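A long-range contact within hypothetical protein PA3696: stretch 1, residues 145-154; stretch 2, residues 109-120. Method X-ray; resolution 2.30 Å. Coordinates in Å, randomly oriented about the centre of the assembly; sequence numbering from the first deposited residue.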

# COMPACT_ATOMS: atom_id res chain seq x y z
N GLY C 145 -3.35 10.94 -19.19
CA GLY C 145 -3.66 10.02 -20.29
C GLY C 145 -3.06 8.66 -20.00
O GLY C 145 -2.28 8.49 -19.07
N PHE C 146 -3.43 7.68 -20.81
CA PHE C 146 -2.86 6.34 -20.74
C PHE C 146 -1.66 6.29 -21.69
O PHE C 146 -1.80 6.52 -22.90
CB PHE C 146 -3.91 5.26 -21.08
CG PHE C 146 -3.37 3.86 -21.00
CD1 PHE C 146 -3.16 3.25 -19.76
CD2 PHE C 146 -3.04 3.15 -22.16
CE1 PHE C 146 -2.64 1.95 -19.68
CE2 PHE C 146 -2.51 1.85 -22.09
CZ PHE C 146 -2.32 1.25 -20.84
N ILE C 147 -0.49 6.00 -21.13
CA ILE C 147 0.78 6.04 -21.86
C ILE C 147 1.52 4.69 -21.79
O ILE C 147 1.80 4.17 -20.70
CB ILE C 147 1.65 7.21 -21.36
CG1 ILE C 147 0.85 8.53 -21.45
CG2 ILE C 147 3.00 7.27 -22.12
CD1 ILE C 147 1.40 9.71 -20.60
N LEU C 148 1.76 4.10 -22.96
CA LEU C 148 2.63 2.93 -23.11
C LEU C 148 3.97 3.34 -23.65
O LEU C 148 4.04 3.95 -24.70
CB LEU C 148 2.05 1.89 -24.05
CG LEU C 148 1.20 0.80 -23.46
CD1 LEU C 148 0.80 -0.14 -24.60
CD2 LEU C 148 1.95 0.06 -22.38
N GLN C 149 5.02 3.00 -22.91
CA GLN C 149 6.39 3.22 -23.34
C GLN C 149 6.97 1.98 -24.04
O GLN C 149 6.49 0.87 -23.83
CB GLN C 149 7.24 3.60 -22.14
CG GLN C 149 6.84 4.94 -21.58
CD GLN C 149 7.69 5.33 -20.43
OE1 GLN C 149 7.82 4.58 -19.44
NE2 GLN C 149 8.30 6.50 -20.54
N LYS C 150 7.97 2.20 -24.90
CA LYS C 150 8.77 1.08 -25.41
C LYS C 150 10.19 1.16 -24.88
O LYS C 150 10.85 2.19 -24.96
CB LYS C 150 8.75 0.93 -26.96
CG LYS C 150 9.14 2.16 -27.76
CD LYS C 150 9.32 1.81 -29.27
CE LYS C 150 9.59 3.08 -30.11
NZ LYS C 150 9.28 2.93 -31.58
N LEU C 151 10.62 0.05 -24.32
CA LEU C 151 11.95 -0.10 -23.75
C LEU C 151 12.67 -1.10 -24.66
O LEU C 151 12.23 -2.25 -24.80
CB LEU C 151 11.88 -0.62 -22.31
CG LEU C 151 10.77 -0.08 -21.38
CD1 LEU C 151 10.71 -0.84 -20.07
CD2 LEU C 151 10.93 1.41 -21.13
N GLU C 152 13.74 -0.65 -25.30
CA GLU C 152 14.53 -1.57 -26.14
C GLU C 152 16.05 -1.54 -25.85
O GLU C 152 16.60 -0.54 -25.42
CB GLU C 152 14.18 -1.40 -27.65
CG GLU C 152 13.94 0.03 -28.13
CD GLU C 152 13.03 0.13 -29.36
OE1 GLU C 152 12.31 -0.84 -29.70
OE2 GLU C 152 13.03 1.21 -30.00
N GLY C 153 16.71 -2.66 -26.09
CA GLY C 153 18.14 -2.72 -25.83
C GLY C 153 18.46 -4.09 -25.31
O GLY C 153 17.62 -4.98 -25.40
N ASP C 154 19.65 -4.26 -24.76
CA ASP C 154 20.12 -5.58 -24.34
C ASP C 154 20.38 -5.67 -22.84
O ASP C 154 21.02 -6.63 -22.36
CB ASP C 154 21.35 -6.00 -25.15
CG ASP C 154 22.63 -5.28 -24.71
OD1 ASP C 154 22.54 -4.09 -24.34
OD2 ASP C 154 23.72 -5.92 -24.73
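Stretch 2, residues 109-120: GGRLFCQKDSFL

Stretch 2 lies alongside stretch 1 as the neighbouring strand of an antiparallel sheet. Strand 111-115 runs against strand 146-152 with 154° between their N-to-C directions, and the axes approach to 4.4 Å; together the two stretches bury 827 Å². The register pairs Leu 148 with Gln 115, Gln 149 with Cys 114, Lys 150 with Phe 113, Leu 151 with Leu 112 and Glu 152 with Arg 111, the CA atoms of each pair lying 4.3 to 5.0 Å apart. Hydrogen-bonded and non-hydrogen-bonded pairs alternate. Leu 112 N donates to Leu 151 O (2.6 Å) and Leu 151 N to Leu 112 O (2.7 Å); Cys 114 N donates to Gln 149 O (2.9 Å) and Gln 149 N to Cys 114 O (2.7 Å). Beyond these rings the ladder gains a rung at each end, Lys 116 N to Ile 147 O (2.9 Å) and Gly 153 N to Gly 110 O (3.2 Å). CA-H...O contacts fill in between, the shortest from Arg 111 CA to Leu 151 O at 3.1 Å.

At Gly 110 the chains fit closely: an ideal CB there would stand 3.2 Å from Gly 153 O, and its backbone angles by themselves call for glycine.

The face bearing Gln 149, Leu 151, Leu 112 and Cys 114 has Leu 151 as its main bump, with 103 Å² covered by stretch 2. Its forked end sits in a hollow lined by three residues: Leu 151 CD1 lies 3.9 Å from Cys 114 CB and 4.4 Å from Leu 112 CD2, and both methyls touch the Phe 119 ring, Leu 151 CD2 at 3.9 Å and Leu 151 CD1 at 4.1 Å from Phe 119 CD1. Phe 119 reaches this place because the chain turns after Gln 115, with Ser 118 N bonded to Gln 115 O (2.8 Å), so that its side chain points back toward stretch 1. Gln 149 bends into the same turn, Gln 149 OE1 lying 3.4 Å from Phe 119 CB and 3.6 Å from Lys 116 CA; this buried oxygen finds no polar partner.

On the other face, Leu 148 lays CD2 over the backbone of stretch 2, 3.4 Å from Cys 114 C and 3.5 Å from Gln 115 N. The Phe 113 ring rests near the root of Lys 150, Phe 113 CE2 to Lys 150 CB 4.2 Å, while the lysine's end leads away. Glu 152 meets Arg 111 near the guanidinium plane in a long salt bridge, Glu 152 OE1 to Arg 111 NH1 3.6 Å, and the same OE1 presses to 3.0 Å from Arg 111 CD. Farther along, Phe 146 CE1 packs 3.7 Å from Gln 115 CD.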

# COMPACT_ATOMS: atom_id res chain seq x y z
N GLY C 109 13.61 -10.59 -26.38
CA GLY C 109 13.78 -10.10 -27.75
C GLY C 109 14.34 -8.70 -27.87
O GLY C 109 14.51 -8.20 -28.97
N GLY C 110 14.65 -8.08 -26.74
CA GLY C 110 15.23 -6.73 -26.74
C GLY C 110 14.20 -5.64 -26.89
O GLY C 110 14.51 -4.55 -27.38
N ARG C 111 12.96 -5.92 -26.46
CA ARG C 111 11.90 -4.90 -26.44
C ARG C 111 10.80 -5.20 -25.42
O ARG C 111 10.24 -6.30 -25.37
CB ARG C 111 11.28 -4.72 -27.82
CG ARG C 111 10.37 -3.49 -27.93
CD ARG C 111 10.31 -2.99 -29.36
NE ARG C 111 9.85 -4.04 -30.27
CZ ARG C 111 10.35 -4.26 -31.48
NH1 ARG C 111 11.35 -3.52 -31.95
NH2 ARG C 111 9.84 -5.24 -32.22
N LEU C 112 10.48 -4.22 -24.59
CA LEU C 112 9.33 -4.40 -23.71
C LEU C 112 8.44 -3.18 -23.79
O LEU C 112 8.91 -2.07 -23.98
CB LEU C 112 9.74 -4.74 -22.27
CG LEU C 112 8.68 -5.10 -21.22
CD1 LEU C 112 8.00 -6.44 -21.44
CD2 LEU C 112 9.28 -5.02 -19.80
N PHE C 113 7.14 -3.44 -23.72
CA PHE C 113 6.13 -2.40 -23.63
C PHE C 113 5.68 -2.24 -22.18
O PHE C 113 5.44 -3.22 -21.46
CB PHE C 113 4.95 -2.74 -24.52
CG PHE C 113 5.30 -2.76 -25.98
CD1 PHE C 113 5.73 -3.94 -26.60
CD2 PHE C 113 5.28 -1.58 -26.73
CE1 PHE C 113 6.10 -3.94 -27.97
CE2 PHE C 113 5.63 -1.58 -28.10
CZ PHE C 113 6.03 -2.76 -28.71
N CYS C 114 5.56 -0.99 -21.77
CA CYS C 114 5.43 -0.71 -20.36
C CYS C 114 4.51 0.44 -20.11
O CYS C 114 4.72 1.49 -20.68
CB CYS C 114 6.82 -0.34 -19.83
SG CYS C 114 6.88 -0.47 -18.11
N GLN C 115 3.50 0.27 -19.25
CA GLN C 115 2.72 1.43 -18.80
C GLN C 115 3.65 2.42 -18.10
O GLN C 115 4.49 2.03 -17.32
CB GLN C 115 1.55 1.05 -17.89
CG GLN C 115 0.53 2.21 -17.78
CD GLN C 115 -0.50 2.07 -16.68
OE1 GLN C 115 -0.88 0.94 -16.29
NE2 GLN C 115 -1.02 3.22 -16.19
N LYS C 116 3.53 3.70 -18.41
CA LYS C 116 4.53 4.65 -17.93
C LYS C 116 4.66 4.68 -16.40
O LYS C 116 5.77 4.77 -15.86
CB LYS C 116 4.31 6.05 -18.53
CG LYS C 116 5.21 7.14 -17.94
CD LYS C 116 4.82 8.53 -18.44
CE LYS C 116 5.18 9.60 -17.42
NZ LYS C 116 4.59 9.27 -16.03
N ASP C 117 3.54 4.56 -15.70
CA ASP C 117 3.50 4.59 -14.23
C ASP C 117 4.26 3.39 -13.69
O ASP C 117 4.70 3.40 -12.56
CB ASP C 117 2.05 4.50 -13.70
CG ASP C 117 1.36 5.84 -13.67
OD1 ASP C 117 2.06 6.84 -13.43
OD2 ASP C 117 0.11 5.91 -13.88
N SER C 118 4.33 2.33 -14.50
CA SER C 118 4.98 1.12 -14.14
C SER C 118 6.50 1.11 -14.36
O SER C 118 7.20 0.35 -13.71
CB SER C 118 4.34 -0.05 -14.85
OG SER C 118 3.27 -0.58 -14.08
N PHE C 119 7.01 1.93 -15.28
CA PHE C 119 8.45 2.05 -15.43
C PHE C 119 9.13 2.50 -14.11
O PHE C 119 8.76 3.51 -13.53
CB PHE C 119 8.84 2.98 -16.59
CG PHE C 119 10.32 3.19 -16.72
CD1 PHE C 119 11.13 2.22 -17.31
CD2 PHE C 119 10.93 4.33 -16.19
CE1 PHE C 119 12.53 2.40 -17.42
CE2 PHE C 119 12.33 4.51 -16.29
CZ PHE C 119 13.12 3.55 -16.90
N LEU C 120 10.12 1.74 -13.64
CA LEU C 120 10.88 2.12 -12.44
C LEU C 120 12.31 2.61 -12.75
O LEU C 120 12.66 3.76 -12.45
CB LEU C 120 10.91 0.97 -11.41
CG LEU C 120 11.60 1.31 -10.09
CD1 LEU C 120 11.08 2.66 -9.55
CD2 LEU C 120 11.38 0.20 -9.08